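Local coordinates for autophagy-related protein 9 (Schizosaccharomyces pombe, PDB 7D0I) that scrambles phospholipids between the two leaflets of autophagic vesicle membranes, as a homotrimer with a central pore, and supplies membrane for the growing autophagosome, at residues 189-194 with 469-474; 290-295 with 303-308; 197-202 with 278-283. The protein carries 1 engineered substitution. All blocks are in the same frame, centred on the assembly; numbering follows the deposited sequence.

Contact 1. Residues 189-194 with 469-474; sequences QVYTYY and NELQHF. With LMN (Lauryl Maltose Neopentyl Glycol), chain G.
Tyr191 OH and His473 ND1 lie 2.7 Å apart and are hydrogen-bonded. Either atom could be the donor. The bond runs edge to edge: ND1 sits in the plane of the tyrosine ring, and OH in the plane of the imidazole. The two rings meet rim to rim, with their planes at 39°. Leu471 slides past the tyrosine in the opposite direction. Its CD2 lies over one ring face, offset toward the rim, and Leu471 CD1 is 3.8 Å from Tyr191 CE1. Tyr194 comes to His473 from another side. It points its edge at the imidazole face in a T-shaped pair with planes at 79°, and its CE2 stands over the ring centre. The opposite face of the imidazole has Phe474 CG above it.

Both tyrosines have CG anti to the backbone N and lie one helical turn apart, so they reach the same histidine. His473 takes the crowded position, CG between N and carbonyl carbon (chi1 71°), where ND1 meets Tyr191 OH. Leu471 is the N-cap residue of helix 472-480. Beside the cluster, Gln472 bends at chi2, and its OE1 accepts a hydrogen bond from detergent atom OAR at 3.2 Å. Its NE2 is hydrogen-bonded to Asp476 OD1. Trp302 packs against both tyrosines and the histidine. The arrangement is an aromatic cluster that joins helix 183-195 to the start of helix 472-480, next to a detergent-binding pocket.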
loop_
_atom_site.group_PDB
_atom_site.type_symbol
_atom_site.label_atom_id
_atom_site.label_comp_id
_atom_site.label_asym_id
_atom_site.label_seq_id
_atom_site.Cartn_x
_atom_site.Cartn_y
_atom_site.Cartn_z
ATOM N N GLN A 189 34.822 -22.038 -11.466
ATOM C CA GLN A 189 35.976 -21.223 -11.822
ATOM C C GLN A 189 35.554 -19.842 -12.293
ATOM O O GLN A 189 36.218 -18.851 -11.989
ATOM C CB GLN A 189 36.805 -21.923 -12.890
ATOM C CG GLN A 189 37.592 -23.091 -12.371
ATOM C CD GLN A 189 38.334 -23.797 -13.469
ATOM O OE1 GLN A 189 38.452 -23.284 -14.578
ATOM N NE2 GLN A 189 38.839 -24.986 -13.173
ATOM N N VAL A 190 34.460 -19.759 -13.044
ATOM C CA VAL A 190 33.893 -18.457 -13.379
ATOM C C VAL A 190 33.609 -17.666 -12.112
ATOM O O VAL A 190 33.949 -16.481 -12.011
ATOM C CB VAL A 190 32.623 -18.633 -14.230
ATOM C CG1 VAL A 190 31.839 -17.356 -14.270
ATOM C CG2 VAL A 190 32.983 -19.051 -15.623
ATOM N N TYR A 191 33.020 -18.319 -11.113
ATOM C CA TYR A 191 32.658 -17.612 -9.893
ATOM C C TYR A 191 33.884 -17.187 -9.101
ATOM O O TYR A 191 33.922 -16.075 -8.570
ATOM C CB TYR A 191 31.746 -18.466 -9.030
ATOM C CG TYR A 191 31.349 -17.773 -7.764
ATOM C CD1 TYR A 191 30.445 -16.740 -7.781
ATOM C CD2 TYR A 191 31.894 -18.139 -6.554
ATOM C CE1 TYR A 191 30.091 -16.096 -6.639
ATOM C CE2 TYR A 191 31.544 -17.499 -5.407
ATOM C CZ TYR A 191 30.644 -16.478 -5.459
ATOM O OH TYR A 191 30.287 -15.831 -4.316
ATOM N N THR A 192 34.893 -18.046 -8.995
ATOM C CA THR A 192 36.072 -17.653 -8.237
ATOM C C THR A 192 36.939 -16.665 -8.991
ATOM O O THR A 192 37.748 -15.972 -8.369
ATOM C CB THR A 192 36.905 -18.863 -7.853
ATOM O OG1 THR A 192 37.424 -19.479 -9.031
ATOM C CG2 THR A 192 36.065 -19.850 -7.100
ATOM N N TYR A 193 36.806 -16.578 -10.308
ATOM C CA TYR A 193 37.443 -15.484 -11.021
ATOM C C TYR A 193 36.687 -14.188 -10.811
ATOM O O TYR A 193 37.292 -13.118 -10.795
ATOM C CB TYR A 193 37.538 -15.800 -12.509
ATOM C CG TYR A 193 38.331 -14.788 -13.288
ATOM C CD1 TYR A 193 39.702 -14.905 -13.410
ATOM C CD2 TYR A 193 37.713 -13.717 -13.897
ATOM C CE1 TYR A 193 40.431 -13.984 -14.111
ATOM C CE2 TYR A 193 38.431 -12.792 -14.598
ATOM C CZ TYR A 193 39.790 -12.929 -14.704
ATOM O OH TYR A 193 40.514 -12.003 -15.409
ATOM N N TYR A 194 35.368 -14.263 -10.653
ATOM C CA TYR A 194 34.611 -13.066 -10.313
ATOM C C TYR A 194 34.967 -12.560 -8.923
ATOM O O TYR A 194 35.293 -11.383 -8.747
ATOM C CB TYR A 194 33.119 -13.341 -10.404
ATOM C CG TYR A 194 32.308 -12.296 -9.702
ATOM C CD1 TYR A 194 32.292 -10.997 -10.155
ATOM C CD2 TYR A 194 31.567 -12.608 -8.583
ATOM C CE1 TYR A 194 31.566 -10.042 -9.515
ATOM C CE2 TYR A 194 30.835 -11.657 -7.938
ATOM C CZ TYR A 194 30.837 -10.376 -8.410
ATOM O OH TYR A 194 30.105 -9.411 -7.773
ATOM N N ASN A 469 22.430 -22.391 -1.320
ATOM C CA ASN A 469 22.558 -21.712 -2.602
ATOM C C ASN A 469 22.829 -20.223 -2.460
ATOM O O ASN A 469 22.728 -19.486 -3.443
ATOM C CB ASN A 469 21.327 -21.934 -3.476
ATOM C CG ASN A 469 21.061 -23.388 -3.719
ATOM O OD1 ASN A 469 21.982 -24.194 -3.753
ATOM N ND2 ASN A 469 19.800 -23.741 -3.871
ATOM N N GLU A 470 23.183 -19.761 -1.269
ATOM C CA GLU A 470 23.609 -18.382 -1.068
ATOM C C GLU A 470 25.098 -18.312 -1.347
ATOM O O GLU A 470 25.906 -18.777 -0.543
ATOM C CB GLU A 470 23.299 -17.905 0.343
ATOM C CG GLU A 470 24.007 -16.634 0.704
ATOM C CD GLU A 470 23.391 -15.950 1.885
ATOM O OE1 GLU A 470 22.674 -14.951 1.676
ATOM O OE2 GLU A 470 23.614 -16.408 3.022
ATOM N N LEU A 471 25.457 -17.746 -2.493
ATOM C CA LEU A 471 26.847 -17.690 -2.900
ATOM C C LEU A 471 27.658 -16.910 -1.882
ATOM O O LEU A 471 27.129 -16.130 -1.096
ATOM C CB LEU A 471 26.963 -17.078 -4.290
ATOM C CG LEU A 471 26.456 -17.980 -5.409
ATOM C CD1 LEU A 471 26.433 -17.237 -6.700
ATOM C CD2 LEU A 471 27.335 -19.184 -5.535
ATOM N N GLN A 472 28.970 -17.140 -1.893
ATOM C CA GLN A 472 29.816 -16.661 -0.806
ATOM C C GLN A 472 29.755 -15.150 -0.655
ATOM O O GLN A 472 29.720 -14.642 0.467
ATOM C CB GLN A 472 31.255 -17.106 -1.027
ATOM C CG GLN A 472 32.193 -16.645 0.054
ATOM C CD GLN A 472 32.064 -17.453 1.314
ATOM O OE1 GLN A 472 32.208 -18.668 1.298
ATOM N NE2 GLN A 472 31.798 -16.783 2.419
ATOM N N HIS A 473 29.750 -14.410 -1.759
ATOM C CA HIS A 473 29.858 -12.963 -1.638
ATOM C C HIS A 473 28.561 -12.330 -1.153
ATOM O O HIS A 473 28.601 -11.314 -0.455
ATOM C CB HIS A 473 30.302 -12.350 -2.959
ATOM C CG HIS A 473 29.260 -12.373 -4.029
ATOM N ND1 HIS A 473 28.971 -13.504 -4.756
ATOM C CD2 HIS A 473 28.419 -11.415 -4.475
ATOM C CE1 HIS A 473 28.005 -13.237 -5.614
ATOM N NE2 HIS A 473 27.655 -11.975 -5.466
ATOM N N PHE A 474 27.411 -12.913 -1.484
ATOM C CA PHE A 474 26.161 -12.438 -0.900
ATOM C C PHE A 474 26.163 -12.631 0.605
ATOM O O PHE A 474 25.731 -11.752 1.362
ATOM C CB PHE A 474 24.980 -13.175 -1.514
ATOM C CG PHE A 474 24.770 -12.893 -2.964
ATOM C CD1 PHE A 474 24.448 -11.629 -3.398
ATOM C CD2 PHE A 474 24.854 -13.904 -3.888
ATOM C CE1 PHE A 474 24.243 -11.380 -4.720
ATOM C CE2 PHE A 474 24.649 -13.655 -5.212
ATOM C CZ PHE A 474 24.343 -12.392 -5.628
HETATM C C1 LMN G . 40.960 -23.365 0.364
HETATM O O1 LMN G . 42.122 -23.968 0.262
HETATM C C2 LMN G . 40.942 -22.041 -0.426
HETATM O O2 LMN G . 41.297 -22.307 -1.778
HETATM C C3 LMN G . 39.575 -21.441 -0.386
HETATM O O3 LMN G . 39.609 -20.173 -1.123
HETATM C C4 LMN G . 39.082 -21.196 0.983
HETATM O O4 LMN G . 37.616 -20.921 0.904
HETATM C C5 LMN G . 39.287 -22.346 1.916
HETATM O O5 LMN G . 40.635 -22.964 1.823
HETATM C C6 LMN G . 39.059 -21.886 3.357
HETATM O O6 LMN G . 39.440 -20.536 3.490
HETATM C CAA LMN G . 52.328 -27.680 6.357
HETATM C CAB LMN G . 47.938 -30.842 6.694
HETATM O OAI LMN G . 35.310 -17.235 4.699
HETATM O OAJ LMN G . 33.931 -21.561 3.005
HETATM O OAL LMN G . 36.402 -27.820 -3.321
HETATM O OAN LMN G . 36.855 -26.719 1.680
HETATM O OAP LMN G . 38.733 -28.054 0.700
HETATM O OAQ LMN G . 35.560 -15.922 1.739
HETATM O OAR LMN G . 32.220 -21.819 0.809
HETATM O OAS LMN G . 36.508 -16.625 -0.774
HETATM O OAT LMN G . 33.934 -20.881 -1.443
HETATM O OAU LMN G . 36.034 -19.805 -0.819
HETATM O OAV LMN G . 34.524 -24.217 -1.986
HETATM C CAW LMN G . 51.746 -26.962 5.116
HETATM C CAX LMN G . 46.663 -29.979 6.624
HETATM C CAY LMN G . 50.299 -26.510 5.431
HETATM C CAZ LMN G . 45.462 -30.907 6.322
HETATM C CBA LMN G . 49.346 -26.987 4.303
HETATM C CBB LMN G . 44.876 -30.584 4.921
HETATM C CBC LMN G . 47.896 -27.051 4.865
HETATM C CBD LMN G . 44.198 -31.869 4.374
HETATM C CBE LMN G . 46.950 -27.681 3.799
HETATM C CBF LMN G . 44.046 -31.772 2.831
HETATM C CBG LMN G . 47.240 -27.052 2.402
HETATM C CBH LMN G . 43.628 -30.325 2.450
HETATM C CBI LMN G . 46.111 -27.484 1.410
HETATM C CBJ LMN G . 43.611 -30.203 0.894
HETATM C CBK LMN G . 44.940 -26.443 1.471
HETATM C CBL LMN G . 42.624 -29.052 0.487
HETATM C CBM LMN G . 36.377 -17.767 3.952
HETATM C CBN LMN G . 34.445 -22.853 2.756
HETATM C CBP LMN G . 36.117 -27.201 -2.085
HETATM C CBQ LMN G . 44.197 -26.427 0.089
HETATM C CBR LMN G . 42.268 -27.696 1.209
HETATM C CBS LMN G . 42.242 -25.110 1.124
HETATM C CBT LMN G . 41.881 -26.485 -1.091
HETATM O OBV LMN G . 40.648 -27.224 -1.009
HETATM O OBX LMN G . 38.514 -26.916 -1.848
HETATM O OBY LMN G . 36.348 -19.540 2.284
HETATM O OBZ LMN G . 35.079 -24.178 0.829
HETATM O OCB LMN G . 36.996 -24.098 -0.594
HETATM C CCC LMN G . 35.872 -18.171 2.597
HETATM C CCD LMN G . 33.994 -23.345 1.406
HETATM C CCF LMN G . 37.206 -26.217 -1.749
HETATM C CCH LMN G . 37.691 -25.912 0.778
HETATM C CCJ LMN G . 39.496 -26.445 -0.880
HETATM C CCL LMN G . 38.961 -26.648 0.521
HETATM C CCM LMN G . 42.637 -26.435 0.323
HETATM C CCN LMN G . 36.316 -17.135 1.562
HETATM C CCO LMN G . 33.608 -22.115 0.568
HETATM C CCQ LMN G . 36.876 -25.548 -0.399
HETATM C CCR LMN G . 37.347 -19.596 1.194
HETATM C CCS LMN G . 35.874 -23.411 -0.149
HETATM C CCT LMN G . 36.103 -17.651 0.188
HETATM C CCU LMN G . 33.801 -22.237 -0.903
HETATM C CCV LMN G . 36.869 -18.895 -0.084
HETATM C CCW LMN G . 34.988 -23.023 -1.329
#

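Contact 2. Residues 290-295 with 303-308; sequences LKIATA and QRVLYR
The chain leaves helix 253-289 through Lys291, which has positive phi (56°), and continues without regular structure, with residues 290-292 lying against helix 302-312; Leu290 and Arg308 are nearest, with CA atoms 5.6 Å apart. No hydrogen bond joins the two segments.

Leu290 has CG anti to its carbonyl carbon, and its two methyl groups divide the work. Leu290 CD1 meets Val305 CG1 at 4.0 Å. Leu290 CD2 lies 3.6 Å from Arg308 CB, at the root of the arginine. Val305 uses its other branch for Ile292: CG2 is 3.8 Å from Ile292 CD1, and these two side chains cross at about a right angle. The valine thus touches the residues before and after Lys291, one with each methyl group.

Arg308 bends at chi2 (-81°) and leads its chain past the Leu290 carbonyl. Leu290 O lies at the edge of the guanidinium, near its plane, 3.7 Å from Arg308 NE. Arg304 CD sits above one face of the guanidinium, offset toward the rim. An alanine in place of Arg308 would probably loosen the packing at the helix exit, since the chain beyond CB that passes the Leu290 carbonyl would be lost.

Arg308 NH2 also makes a long, weak ion pair with Asp585 of the second subunit. Leu290 packs on Phe285 and Val305 on Tyr286, both of helix 253-289. On helix 302-312, Leu306 packs on Ala336 and Ile339 of helix 336-343. The contact therefore folds the connection between helices 253-289 and 302-312 back onto the second of them.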
loop_
_atom_site.group_PDB
_atom_site.type_symbol
_atom_site.label_atom_id
_atom_site.label_comp_id
_atom_site.label_asym_id
_atom_site.label_seq_id
_atom_site.Cartn_x
_atom_site.Cartn_y
_atom_site.Cartn_z
ATOM N N LEU A 290 32.195 -13.124 -22.473
ATOM C CA LEU A 290 31.288 -12.381 -21.610
ATOM C C LEU A 290 31.255 -10.894 -21.924
ATOM O O LEU A 290 30.285 -10.224 -21.564
ATOM C CB LEU A 290 31.668 -12.584 -20.142
ATOM C CG LEU A 290 31.251 -13.907 -19.506
ATOM C CD1 LEU A 290 31.641 -13.939 -18.057
ATOM C CD2 LEU A 290 29.762 -14.086 -19.652
ATOM N N LYS A 291 32.284 -10.372 -22.587
ATOM C CA LYS A 291 32.384 -8.946 -22.892
ATOM C C LYS A 291 32.281 -8.109 -21.620
ATOM O O LYS A 291 31.474 -7.185 -21.516
ATOM C CB LYS A 291 31.335 -8.524 -23.924
ATOM C CG LYS A 291 31.612 -9.039 -25.329
ATOM C CD LYS A 291 30.538 -8.589 -26.305
ATOM C CE LYS A 291 29.216 -9.291 -26.045
ATOM N NZ LYS A 291 29.272 -10.731 -26.404
ATOM N N ILE A 292 33.109 -8.453 -20.640
ATOM C CA ILE A 292 33.260 -7.685 -19.411
ATOM C C ILE A 292 34.669 -7.117 -19.403
ATOM O O ILE A 292 35.649 -7.867 -19.489
ATOM C CB ILE A 292 32.999 -8.544 -18.165
ATOM C CG1 ILE A 292 31.557 -9.044 -18.162
ATOM C CG2 ILE A 292 33.280 -7.755 -16.906
ATOM C CD1 ILE A 292 31.201 -9.847 -16.960
ATOM N N ALA A 293 34.771 -5.797 -19.309
ATOM C CA ALA A 293 36.056 -5.130 -19.421
ATOM C C ALA A 293 36.960 -5.471 -18.244
ATOM O O ALA A 293 36.504 -5.665 -17.115
ATOM C CB ALA A 293 35.859 -3.617 -19.501
ATOM N N THR A 294 38.263 -5.534 -18.519
ATOM C CA THR A 294 39.237 -5.794 -17.468
ATOM C C THR A 294 39.216 -4.720 -16.393
ATOM O O THR A 294 39.610 -4.987 -15.255
ATOM C CB THR A 294 40.637 -5.896 -18.068
ATOM O OG1 THR A 294 40.593 -6.724 -19.235
ATOM C CG2 THR A 294 41.602 -6.508 -17.071
ATOM N N ALA A 295 38.770 -3.514 -16.727
ATOM C CA ALA A 295 38.661 -2.440 -15.755
ATOM C C ALA A 295 37.346 -2.464 -14.997
ATOM O O ALA A 295 37.232 -1.797 -13.964
ATOM C CB ALA A 295 38.828 -1.086 -16.447
ATOM N N GLN A 303 25.053 -10.294 -10.713
ATOM C CA GLN A 303 23.883 -10.330 -11.577
ATOM C C GLN A 303 24.229 -9.906 -12.995
ATOM O O GLN A 303 23.653 -10.428 -13.951
ATOM C CB GLN A 303 22.781 -9.447 -11.008
ATOM C CG GLN A 303 22.220 -9.937 -9.685
ATOM C CD GLN A 303 23.034 -9.483 -8.495
ATOM O OE1 GLN A 303 24.180 -9.067 -8.634
ATOM N NE2 GLN A 303 22.437 -9.552 -7.312
ATOM N N ARG A 304 25.180 -8.989 -13.156
ATOM C CA ARG A 304 25.611 -8.606 -14.495
ATOM C C ARG A 304 26.352 -9.747 -15.176
ATOM O O ARG A 304 26.161 -9.991 -16.374
ATOM C CB ARG A 304 26.483 -7.355 -14.419
ATOM C CG ARG A 304 27.086 -6.912 -15.739
ATOM C CD ARG A 304 26.050 -6.350 -16.703
ATOM N NE ARG A 304 25.358 -5.176 -16.176
ATOM C CZ ARG A 304 24.055 -5.127 -15.922
ATOM N NH1 ARG A 304 23.290 -6.183 -16.156
ATOM N NH2 ARG A 304 23.511 -4.020 -15.446
ATOM N N VAL A 305 27.194 -10.461 -14.430
ATOM C CA VAL A 305 27.871 -11.624 -14.991
ATOM C C VAL A 305 26.861 -12.693 -15.374
ATOM O O VAL A 305 26.988 -13.336 -16.419
ATOM C CB VAL A 305 28.916 -12.171 -14.002
ATOM C CG1 VAL A 305 29.638 -13.340 -14.610
ATOM C CG2 VAL A 305 29.898 -11.092 -13.622
ATOM N N LEU A 306 25.838 -12.894 -14.545
ATOM C CA LEU A 306 24.792 -13.857 -14.881
ATOM C C LEU A 306 24.038 -13.438 -16.131
ATOM O O LEU A 306 23.694 -14.277 -16.969
ATOM C CB LEU A 306 23.821 -14.010 -13.720
ATOM C CG LEU A 306 24.286 -14.908 -12.589
ATOM C CD1 LEU A 306 23.217 -14.984 -11.532
ATOM C CD2 LEU A 306 24.600 -16.271 -13.141
ATOM N N TYR A 307 23.747 -12.145 -16.260
ATOM C CA TYR A 307 23.079 -11.638 -17.452
ATOM C C TYR A 307 23.899 -11.938 -18.698
ATOM O O TYR A 307 23.389 -12.506 -19.672
ATOM C CB TYR A 307 22.849 -10.140 -17.286
ATOM C CG TYR A 307 22.099 -9.466 -18.401
ATOM C CD1 TYR A 307 22.760 -8.643 -19.299
ATOM C CD2 TYR A 307 20.730 -9.627 -18.541
ATOM C CE1 TYR A 307 22.083 -8.008 -20.315
ATOM C CE2 TYR A 307 20.039 -8.998 -19.559
ATOM C CZ TYR A 307 20.722 -8.187 -20.443
ATOM O OH TYR A 307 20.047 -7.551 -21.461
ATOM N N ARG A 308 25.184 -11.582 -18.674
ATOM C CA ARG A 308 26.045 -11.864 -19.817
ATOM C C ARG A 308 26.129 -13.358 -20.093
ATOM O O ARG A 308 26.141 -13.785 -21.253
ATOM C CB ARG A 308 27.441 -11.299 -19.577
ATOM C CG ARG A 308 27.488 -9.810 -19.337
ATOM C CD ARG A 308 27.434 -9.034 -20.633
ATOM N NE ARG A 308 27.840 -7.650 -20.428
ATOM C CZ ARG A 308 27.000 -6.654 -20.172
ATOM N NH1 ARG A 308 25.697 -6.884 -20.101
ATOM N NH2 ARG A 308 27.464 -5.425 -19.996
#

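Contact 3. Residues 197-202 with 278-283; sequences KGLSCI and RLWQMR
Helix 198-202 and helix 278-283 run nearly antiparallel, with 150° between their directions and axes 10.1 Å apart at closest approach. Lys197 ends the preceding helix in a Schellman motif. Gly198 follows with backbone angles at which a CB would jam against the carbonyl O of Lys197.

Leu199 carries most of the contact. Its CG is anti to the backbone N (chi1 -166°), which sends CD1 over the backbone of the other helix. Leu199 CD1 lies 3.6 Å from Leu279 O and also touches Leu279 CB. Trp280 CE3 comes obliquely to Leu199 CD1, at 3.8 Å. The straight aliphatic chain of Arg283 runs by, with CD 4.0 Å from Leu199 CD1. One turn on, Ile202 meets the tip of Leu279 with both branches: CG2 is 3.6 Å from Leu279 CD1, and CD1 is near Leu279 CD2. Arg283 NH1 lies above one face of Trp280.

The second subunit also touches residues 197-202: its Phe496 makes a cation-pi contact with Lys197. No hydrogen bond joins the two helices. Leu199, Ile202 and Leu279 meet through carbon atoms, joined by Trp280 and the aliphatic part of Arg283, so the contact should rest on shape and burial rather than on directed bonds.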
loop_
_atom_site.group_PDB
_atom_site.type_symbol
_atom_site.label_atom_id
_atom_site.label_comp_id
_atom_site.label_asym_id
_atom_site.label_seq_id
_atom_site.Cartn_x
_atom_site.Cartn_y
_atom_site.Cartn_z
ATOM N N LYS A 197 38.187 -10.973 -8.466
ATOM C CA LYS A 197 38.246 -9.672 -9.128
ATOM C C LYS A 197 39.363 -9.624 -10.164
ATOM O O LYS A 197 40.183 -8.707 -10.183
ATOM C CB LYS A 197 38.391 -8.540 -8.115
ATOM C CG LYS A 197 37.119 -8.233 -7.382
ATOM C CD LYS A 197 37.411 -7.710 -6.006
ATOM C CE LYS A 197 36.134 -7.533 -5.229
ATOM N NZ LYS A 197 36.399 -7.146 -3.819
ATOM N N GLY A 198 39.387 -10.617 -11.034
ATOM C CA GLY A 198 40.240 -10.566 -12.197
ATOM C C GLY A 198 41.619 -11.151 -11.957
ATOM O O GLY A 198 42.073 -11.324 -10.826
ATOM N N LEU A 199 42.296 -11.446 -13.068
ATOM C CA LEU A 199 43.614 -12.063 -13.003
ATOM C C LEU A 199 44.602 -11.174 -12.267
ATOM O O LEU A 199 45.439 -11.665 -11.507
ATOM C CB LEU A 199 44.111 -12.369 -14.414
ATOM C CG LEU A 199 45.312 -13.294 -14.577
ATOM C CD1 LEU A 199 45.163 -14.075 -15.856
ATOM C CD2 LEU A 199 46.599 -12.511 -14.605
ATOM N N SER A 200 44.517 -9.862 -12.478
ATOM C CA SER A 200 45.437 -8.947 -11.817
ATOM C C SER A 200 45.334 -9.068 -10.303
ATOM O O SER A 200 46.336 -9.296 -9.615
ATOM C CB SER A 200 45.148 -7.515 -12.261
ATOM O OG SER A 200 44.950 -7.455 -13.660
ATOM N N CYS A 201 44.120 -8.930 -9.768
ATOM C CA CYS A 201 43.944 -8.969 -8.324
ATOM C C CYS A 201 44.262 -10.347 -7.768
ATOM O O CYS A 201 44.838 -10.460 -6.682
ATOM C CB CYS A 201 42.522 -8.558 -7.959
ATOM S SG CYS A 201 42.230 -8.423 -6.194
ATOM N N ILE A 202 43.905 -11.406 -8.497
ATOM C CA ILE A 202 44.181 -12.757 -8.013
ATOM C C ILE A 202 45.681 -12.982 -7.902
ATOM O O ILE A 202 46.178 -13.498 -6.893
ATOM C CB ILE A 202 43.523 -13.801 -8.927
ATOM C CG1 ILE A 202 42.010 -13.701 -8.840
ATOM C CG2 ILE A 202 43.951 -15.176 -8.519
ATOM C CD1 ILE A 202 41.305 -14.584 -9.810
ATOM N N ARG A 278 45.309 -21.496 -16.198
ATOM C CA ARG A 278 43.858 -21.589 -16.085
ATOM C C ARG A 278 43.246 -20.217 -15.838
ATOM O O ARG A 278 42.184 -19.889 -16.379
ATOM C CB ARG A 278 43.494 -22.557 -14.967
ATOM C CG ARG A 278 42.015 -22.699 -14.727
ATOM C CD ARG A 278 41.754 -23.367 -13.393
ATOM N NE ARG A 278 42.350 -22.627 -12.283
ATOM C CZ ARG A 278 41.811 -21.548 -11.730
ATOM N NH1 ARG A 278 42.419 -20.943 -10.724
ATOM N NH2 ARG A 278 40.664 -21.064 -12.188
ATOM N N LEU A 279 43.913 -19.400 -15.021
ATOM C CA LEU A 279 43.480 -18.021 -14.841
ATOM C C LEU A 279 43.485 -17.271 -16.161
ATOM O O LEU A 279 42.586 -16.470 -16.425
ATOM C CB LEU A 279 44.376 -17.309 -13.837
ATOM C CG LEU A 279 44.159 -17.647 -12.373
ATOM C CD1 LEU A 279 45.065 -16.793 -11.526
ATOM C CD2 LEU A 279 42.720 -17.400 -12.029
ATOM N N TRP A 280 44.490 -17.511 -17.004
ATOM C CA TRP A 280 44.507 -16.810 -18.284
ATOM C C TRP A 280 43.356 -17.258 -19.174
ATOM O O TRP A 280 42.728 -16.433 -19.852
ATOM C CB TRP A 280 45.836 -17.018 -19.001
ATOM C CG TRP A 280 45.951 -16.116 -20.179
ATOM C CD1 TRP A 280 45.565 -16.382 -21.458
ATOM C CD2 TRP A 280 46.458 -14.781 -20.181
ATOM N NE1 TRP A 280 45.813 -15.298 -22.260
ATOM C CE2 TRP A 280 46.361 -14.301 -21.499
ATOM C CE3 TRP A 280 46.992 -13.946 -19.197
ATOM C CZ2 TRP A 280 46.780 -13.027 -21.858
ATOM C CZ3 TRP A 280 47.405 -12.685 -19.553
ATOM C CH2 TRP A 280 47.297 -12.237 -20.873
ATOM N N GLN A 281 43.083 -18.560 -19.203
ATOM C CA GLN A 281 41.940 -19.053 -19.967
ATOM C C GLN A 281 40.652 -18.388 -19.502
ATOM O O GLN A 281 39.826 -17.966 -20.322
ATOM C CB GLN A 281 41.828 -20.569 -19.836
ATOM C CG GLN A 281 43.020 -21.334 -20.363
ATOM C CD GLN A 281 43.050 -21.395 -21.873
ATOM O OE1 GLN A 281 42.066 -21.078 -22.537
ATOM N NE2 GLN A 281 44.185 -21.806 -22.424
ATOM N N MET A 282 40.474 -18.270 -18.186
ATOM C CA MET A 282 39.246 -17.668 -17.674
ATOM C C MET A 282 39.193 -16.173 -17.948
ATOM O O MET A 282 38.115 -15.634 -18.213
ATOM C CB MET A 282 39.105 -17.951 -16.183
ATOM C CG MET A 282 37.772 -17.534 -15.609
ATOM S SD MET A 282 36.381 -18.240 -16.489
ATOM C CE MET A 282 36.704 -19.978 -16.254
ATOM N N ARG A 283 40.334 -15.489 -17.907
ATOM C CA ARG A 283 40.352 -14.072 -18.255
ATOM C C ARG A 283 39.958 -13.866 -19.708
ATOM O O ARG A 283 39.220 -12.928 -20.035
ATOM C CB ARG A 283 41.732 -13.484 -17.992
ATOM C CG ARG A 283 41.898 -12.076 -18.514
ATOM C CD ARG A 283 43.304 -11.569 -18.286
ATOM N NE ARG A 283 43.518 -10.277 -18.922
ATOM C CZ ARG A 283 43.862 -10.125 -20.195
ATOM N NH1 ARG A 283 44.029 -11.191 -20.966
ATOM N NH2 ARG A 283 44.036 -8.914 -20.699
#

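In the fold
From the N terminus, helix 183-195 gives the first half of contact 1, and helix 198-223 directly after it gives the first half of contact 3. Contact 3 closes when the chain returns on helix 253-289. Contact 2 follows in series, a short loop between that helix and helix 302-312. Contact 1 closes last, at 469-474, so both others nest inside its loop. Contact 1 touches both. Tyr193 OH probably makes a weak hydrogen bond with Leu199 N, and Tyr194 packs on Val305. Contacts 2 and 3 do not touch, but both meet the second subunit. The three tie helix 183-195 to 472-480, 198-223 to 253-289, and the link after that helix to 302-312.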